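Local coordinates for protein B-agarase (PDB 4BQ2) that hydrolyses agarose chains as a family 50 exo-beta-agarase, cleaving the beta-linkages of this marine polysaccharide from chain ends, at residues S294-G299 with A343-L348; H353-H358 with E374-Y379. All blocks are in the same frame, centred on the assembly; numbering follows the deposited sequence.

Contact 1 of 2, residues S294-G299 with A343-L348; sequences SSTMTG and AMFNWL
The ring of F345 reaches over to T296, M297 and T298 with its far end. The carbonyl oxygen M297 O lies at the ring edge, near the ring plane, and is 3.4 Å from F345 CE2. The oxygen thus faces aromatic C-H groups. R341 donates a hydrogen bond to the same oxygen. No hydrogen bond joins the two segments. The side chains of T296 and F345 approach each other from opposite directions, and the methyl T296 CG2 meets F345 CE1 at 3.8 Å. The ring also approaches the T298 backbone, with F345 CE2 3.7 Å from T298 CA. Within its own loop, M344 CB sits against one face of the ring, near the rim.

T298 turns its methyl to L348. Its CG2 is anti to the carbonyl carbon, and OG1 takes the place between N and C (chi1 64°). The methyl T298 CG2 then meets L348 CD1 at 3.9 Å, while OG1 turns to E374. T296 OG1 likewise leaves the contact, to G708 and T707.

The contact lays the loop after helix 339-342 against strand 296-301. That strand runs between strands 335-336 and 373-376 in a four-stranded antiparallel sheet. F345 and L348 both touch F378 at the start of helix 378-387, so the loop also packs against that helix.

Contact 2 of 2, residues H353-H358 with E374-Y379; sequences HPLANH and EAYSFY
Y376 and S377 each donate one hydrogen bond to a backbone carbonyl of the 353-358 loop. The loop, with its 3-10 turn 356-358, is thereby bonded to the place where strand 373-376 gives way to helix 378-387, with S377 as the N-cap. S377 N bonds to H358 O at 3.0 Å and is nearly straight, with an N-H...O angle of 175°. The hydroxyl Y376 OH donates to L355 O at 2.9 Å. It comes from above the carbonyl plane, 35° out of it. H358 N reaches L355 O from the opposite face, at 3.3 Å, so two donors grip this oxygen.

The S377 side chain caps S380 N. Its backbone N-H is thus used by the loop, and its OG by the helix.

H358 is tied to the same helix through its ring, by hydrogen bonds to S380 and E384. The ring of Y395 also meets it. Earlier in the loop, H353 ND1 accepts from L355 N.

The Y376 ring lies alongside the loop. Its CG is anti to the backbone N (chi1 -171°), which sends the ring past H358 O, 3.5 Å from Y376 CD1, and its hydroxyl to L355 O. L355 O lies at the ring edge, in its plane. H358 CB lies 3.7 Å from Y376 CE1, and Y359 meets the ring edge-to-face. L355 adds its own CB, 3.4 Å from Y376 OH.

How the contacts relate
Both contacts are buried, and their centres lie about 10 Å apart. They use neighbouring strands of one antiparallel sheet, 296-301 in contact 1 and 373-376 in contact 2. Each sets part of the long connection between helix 339-342 and strand 359-362 against that sheet. Two side-chain pairs join them directly, T298 with E374 and S294 with S377, both probable hydrogen bonds between side-chain oxygens. Their chemistry differs. Contact 1 has no hydrogen bond between its segments and rests on an aromatic ring, methyls and a backbone carbonyl at the ring edge. Contact 2 is anchored by two hydrogen bonds to carbonyls, where the strand gives way to a helix.

Contact 1 of 2, residues S294-G299 with A343-L348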
loop_
_atom_site.group_PDB
_atom_site.type_symbol
_atom_site.label_atom_id
_atom_site.label_comp_id
_atom_site.label_asym_id
_atom_site.label_seq_id
_atom_site.Cartn_x
_atom_site.Cartn_y
_atom_site.Cartn_z
ATOM N N SER A 294 10.039 5.841 9.268
ATOM C CA SER A 294 10.869 4.787 9.850
ATOM C C SER A 294 10.775 4.738 11.366
ATOM O O SER A 294 11.501 3.965 11.997
ATOM C CB SER A 294 12.340 4.923 9.407
ATOM O OG SER A 294 12.986 6.037 10.024
ATOM N N SER A 295 9.924 5.572 11.964
ATOM C CA SER A 295 9.766 5.542 13.420
ATOM C C SER A 295 8.544 4.729 13.824
ATOM O O SER A 295 7.605 4.589 13.029
ATOM C CB SER A 295 9.699 6.967 13.995
ATOM O OG SER A 295 8.404 7.546 13.797
ATOM N N THR A 296 8.573 4.197 15.057
ATOM C CA THR A 296 7.509 3.340 15.623
ATOM C C THR A 296 7.122 3.863 17.007
ATOM O O THR A 296 8.007 4.321 17.738
ATOM C CB THR A 296 7.960 1.853 15.691
ATOM O OG1 THR A 296 6.851 1.017 16.048
ATOM C CG2 THR A 296 9.217 1.610 16.623
ATOM N N MET A 297 5.823 3.845 17.357
ATOM C CA MET A 297 5.388 4.422 18.636
ATOM C C MET A 297 5.990 3.658 19.832
ATOM O O MET A 297 5.877 2.431 19.899
ATOM C CB MET A 297 3.842 4.488 18.749
ATOM C CG MET A 297 3.112 5.407 17.757
ATOM S SD MET A 297 3.628 7.138 17.772
ATOM C CE MET A 297 2.143 7.908 17.141
ATOM N N THR A 298 6.642 4.384 20.747
ATOM C CA THR A 298 7.245 3.763 21.939
ATOM C C THR A 298 6.280 3.479 23.087
ATOM O O THR A 298 6.573 2.656 23.980
ATOM C CB THR A 298 8.392 4.598 22.528
ATOM O OG1 THR A 298 7.875 5.844 22.997
ATOM C CG2 THR A 298 9.510 4.838 21.503
ATOM N N GLY A 299 5.144 4.167 23.085
ATOM C CA GLY A 299 4.207 4.076 24.179
ATOM C C GLY A 299 4.383 5.190 25.192
ATOM O O GLY A 299 3.629 5.251 26.168
ATOM N N ALA A 343 6.230 -2.048 26.552
ATOM C CA ALA A 343 6.777 -3.372 26.856
ATOM C C ALA A 343 7.283 -4.130 25.616
ATOM O O ALA A 343 7.938 -5.162 25.738
ATOM C CB ALA A 343 5.770 -4.229 27.652
ATOM N N MET A 344 6.976 -3.637 24.416
ATOM C CA MET A 344 7.477 -4.305 23.215
ATOM C C MET A 344 8.960 -4.123 23.037
ATOM O O MET A 344 9.583 -4.884 22.285
ATOM C CB MET A 344 6.798 -3.792 21.945
ATOM C CG MET A 344 5.289 -3.845 21.991
ATOM S SD MET A 344 4.629 -3.004 20.534
ATOM C CE MET A 344 2.980 -3.731 20.604
ATOM N N PHE A 345 9.532 -3.123 23.714
ATOM C CA PHE A 345 10.928 -2.719 23.430
ATOM C C PHE A 345 11.948 -3.169 24.450
ATOM O O PHE A 345 11.849 -2.781 25.627
ATOM C CB PHE A 345 11.026 -1.205 23.193
ATOM C CG PHE A 345 10.103 -0.727 22.100
ATOM C CD1 PHE A 345 10.469 -0.870 20.748
ATOM C CD2 PHE A 345 8.859 -0.197 22.411
ATOM C CE1 PHE A 345 9.598 -0.459 19.733
ATOM C CE2 PHE A 345 7.987 0.211 21.397
ATOM C CZ PHE A 345 8.364 0.085 20.063
ATOM N N ASN A 346 12.939 -3.952 24.003
ATOM C CA ASN A 346 13.954 -4.447 24.935
ATOM C C ASN A 346 14.952 -3.342 25.279
ATOM O O ASN A 346 15.583 -3.382 26.338
ATOM C CB ASN A 346 14.715 -5.665 24.401
ATOM C CG ASN A 346 13.942 -6.976 24.557
ATOM O OD1 ASN A 346 12.948 -7.050 25.255
ATOM N ND2 ASN A 346 14.398 -7.995 23.874
ATOM N N TRP A 347 15.111 -2.373 24.375
ATOM C CA TRP A 347 16.059 -1.280 24.611
ATOM C C TRP A 347 15.573 0.004 23.993
ATOM O O TRP A 347 15.275 0.043 22.795
ATOM C CB TRP A 347 17.428 -1.628 24.017
ATOM C CG TRP A 347 18.472 -0.520 24.132
ATOM C CD1 TRP A 347 19.320 -0.312 25.184
ATOM C CD2 TRP A 347 18.786 0.503 23.158
ATOM N NE1 TRP A 347 20.145 0.765 24.928
ATOM C CE2 TRP A 347 19.837 1.283 23.696
ATOM C CE3 TRP A 347 18.288 0.826 21.882
ATOM C CZ2 TRP A 347 20.406 2.374 22.999
ATOM C CZ3 TRP A 347 18.839 1.900 21.197
ATOM C CH2 TRP A 347 19.892 2.664 21.756
ATOM N N LEU A 348 15.504 1.058 24.803
ATOM C CA LEU A 348 15.335 2.422 24.285
ATOM C C LEU A 348 16.346 3.313 25.017
ATOM O O LEU A 348 16.580 3.118 26.213
ATOM C CB LEU A 348 13.910 2.923 24.485
ATOM C CG LEU A 348 12.816 2.289 23.615
ATOM C CD1 LEU A 348 11.458 2.724 24.133
ATOM C CD2 LEU A 348 12.990 2.689 22.150
#

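Contact 2 of 2, residues H353-H358 with E374-Y379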
loop_
_atom_site.group_PDB
_atom_site.type_symbol
_atom_site.label_atom_id
_atom_site.label_comp_id
_atom_site.label_asym_id
_atom_site.label_seq_id
_atom_site.Cartn_x
_atom_site.Cartn_y
_atom_site.Cartn_z
ATOM N N HIS A 353 22.261 9.212 25.963
ATOM C CA HIS A 353 22.896 8.229 25.067
ATOM C C HIS A 353 23.224 8.861 23.712
ATOM O O HIS A 353 22.475 9.716 23.240
ATOM C CB HIS A 353 21.977 7.019 24.856
ATOM C CG HIS A 353 22.665 5.803 24.318
ATOM N ND1 HIS A 353 22.812 5.558 22.963
ATOM C CD2 HIS A 353 23.207 4.736 24.953
ATOM C CE1 HIS A 353 23.421 4.399 22.792
ATOM N NE2 HIS A 353 23.672 3.883 23.983
ATOM N N PRO A 354 24.332 8.440 23.082
ATOM C CA PRO A 354 24.621 8.960 21.743
ATOM C C PRO A 354 23.480 8.697 20.742
ATOM O O PRO A 354 23.293 9.510 19.823
ATOM C CB PRO A 354 25.895 8.213 21.339
ATOM C CG PRO A 354 26.548 7.868 22.633
ATOM C CD PRO A 354 25.423 7.572 23.580
ATOM N N LEU A 355 22.693 7.627 20.940
ATOM C CA LEU A 355 21.567 7.340 20.015
ATOM C C LEU A 355 20.214 7.987 20.365
ATOM O O LEU A 355 19.188 7.680 19.738
ATOM C CB LEU A 355 21.423 5.837 19.734
ATOM C CG LEU A 355 22.693 5.180 19.178
ATOM C CD1 LEU A 355 22.569 3.662 19.151
ATOM C CD2 LEU A 355 23.117 5.688 17.789
ATOM N N ALA A 356 20.208 8.914 21.329
ATOM C CA ALA A 356 18.956 9.569 21.721
ATOM C C ALA A 356 18.420 10.558 20.680
ATOM O O ALA A 356 17.243 10.928 20.708
ATOM C CB ALA A 356 19.074 10.229 23.094
ATOM N N ASN A 357 19.242 10.962 19.724
ATOM C CA ASN A 357 18.718 11.859 18.692
ATOM C C ASN A 357 17.785 11.141 17.688
ATOM O O ASN A 357 17.232 11.770 16.780
ATOM C CB ASN A 357 19.844 12.600 17.979
ATOM C CG ASN A 357 20.796 11.661 17.285
ATOM O OD1 ASN A 357 21.504 10.870 17.926
ATOM N ND2 ASN A 357 20.797 11.715 15.958
ATOM N N HIS A 358 17.589 9.838 17.852
ATOM C CA HIS A 358 16.781 9.104 16.892
ATOM C C HIS A 358 15.332 8.964 17.361
ATOM O O HIS A 358 14.524 8.300 16.717
ATOM C CB HIS A 358 17.465 7.788 16.465
ATOM C CG HIS A 358 18.847 7.999 15.912
ATOM N ND1 HIS A 358 19.075 8.447 14.626
ATOM C CD2 HIS A 358 20.067 7.880 16.486
ATOM C CE1 HIS A 358 20.374 8.575 14.428
ATOM N NE2 HIS A 358 21.000 8.238 15.542
ATOM N N GLU A 374 5.578 9.755 21.424
ATOM C CA GLU A 374 6.981 9.556 21.150
ATOM C C GLU A 374 7.136 8.323 20.244
ATOM O O GLU A 374 6.381 7.340 20.343
ATOM C CB GLU A 374 7.752 9.408 22.469
ATOM C CG GLU A 374 9.216 9.003 22.316
ATOM C CD GLU A 374 9.812 8.512 23.623
ATOM O OE1 GLU A 374 9.699 7.290 23.913
ATOM O OE2 GLU A 374 10.401 9.349 24.349
ATOM N N ALA A 375 8.072 8.424 19.304
ATOM C CA ALA A 375 8.402 7.314 18.428
ATOM C C ALA A 375 9.937 7.182 18.357
ATOM O O ALA A 375 10.659 8.105 18.756
ATOM C CB ALA A 375 7.756 7.521 17.058
ATOM N N TYR A 376 10.444 6.030 17.935
ATOM C CA TYR A 376 11.887 5.882 17.787
ATOM C C TYR A 376 12.176 5.257 16.439
ATOM O O TYR A 376 11.458 4.352 16.003
ATOM C CB TYR A 376 12.503 5.043 18.927
ATOM C CG TYR A 376 14.034 5.024 18.950
ATOM C CD1 TYR A 376 14.742 6.094 19.488
ATOM C CD2 TYR A 376 14.754 3.943 18.433
ATOM C CE1 TYR A 376 16.130 6.102 19.529
ATOM C CE2 TYR A 376 16.148 3.938 18.456
ATOM C CZ TYR A 376 16.829 5.029 19.023
ATOM O OH TYR A 376 18.212 5.076 19.069
ATOM N N SER A 377 13.190 5.786 15.755
ATOM C CA SER A 377 13.635 5.226 14.483
ATOM C C SER A 377 14.890 4.382 14.675
ATOM O O SER A 377 16.015 4.909 14.733
ATOM C CB SER A 377 13.890 6.335 13.434
ATOM O OG SER A 377 14.368 5.707 12.244
ATOM N N PHE A 378 14.700 3.072 14.774
ATOM C CA PHE A 378 15.822 2.146 14.846
ATOM C C PHE A 378 16.691 2.194 13.571
ATOM O O PHE A 378 17.926 2.127 13.651
ATOM C CB PHE A 378 15.332 0.733 15.138
ATOM C CG PHE A 378 14.851 0.563 16.549
ATOM C CD1 PHE A 378 15.763 0.299 17.581
ATOM C CD2 PHE A 378 13.493 0.683 16.855
ATOM C CE1 PHE A 378 15.304 0.158 18.897
ATOM C CE2 PHE A 378 13.044 0.537 18.162
ATOM C CZ PHE A 378 13.949 0.281 19.174
ATOM N N TYR A 379 16.049 2.322 12.414
ATOM C CA TYR A 379 16.800 2.463 11.142
ATOM C C TYR A 379 17.765 3.664 11.204
ATOM O O TYR A 379 18.950 3.544 10.887
ATOM C CB TYR A 379 15.830 2.583 9.940
ATOM C CG TYR A 379 16.511 2.657 8.589
ATOM C CD1 TYR A 379 16.885 1.507 7.911
ATOM C CD2 TYR A 379 16.779 3.890 7.984
ATOM C CE1 TYR A 379 17.512 1.568 6.674
ATOM C CE2 TYR A 379 17.411 3.962 6.745
ATOM C CZ TYR A 379 17.777 2.794 6.101
ATOM O OH TYR A 379 18.398 2.869 4.877
#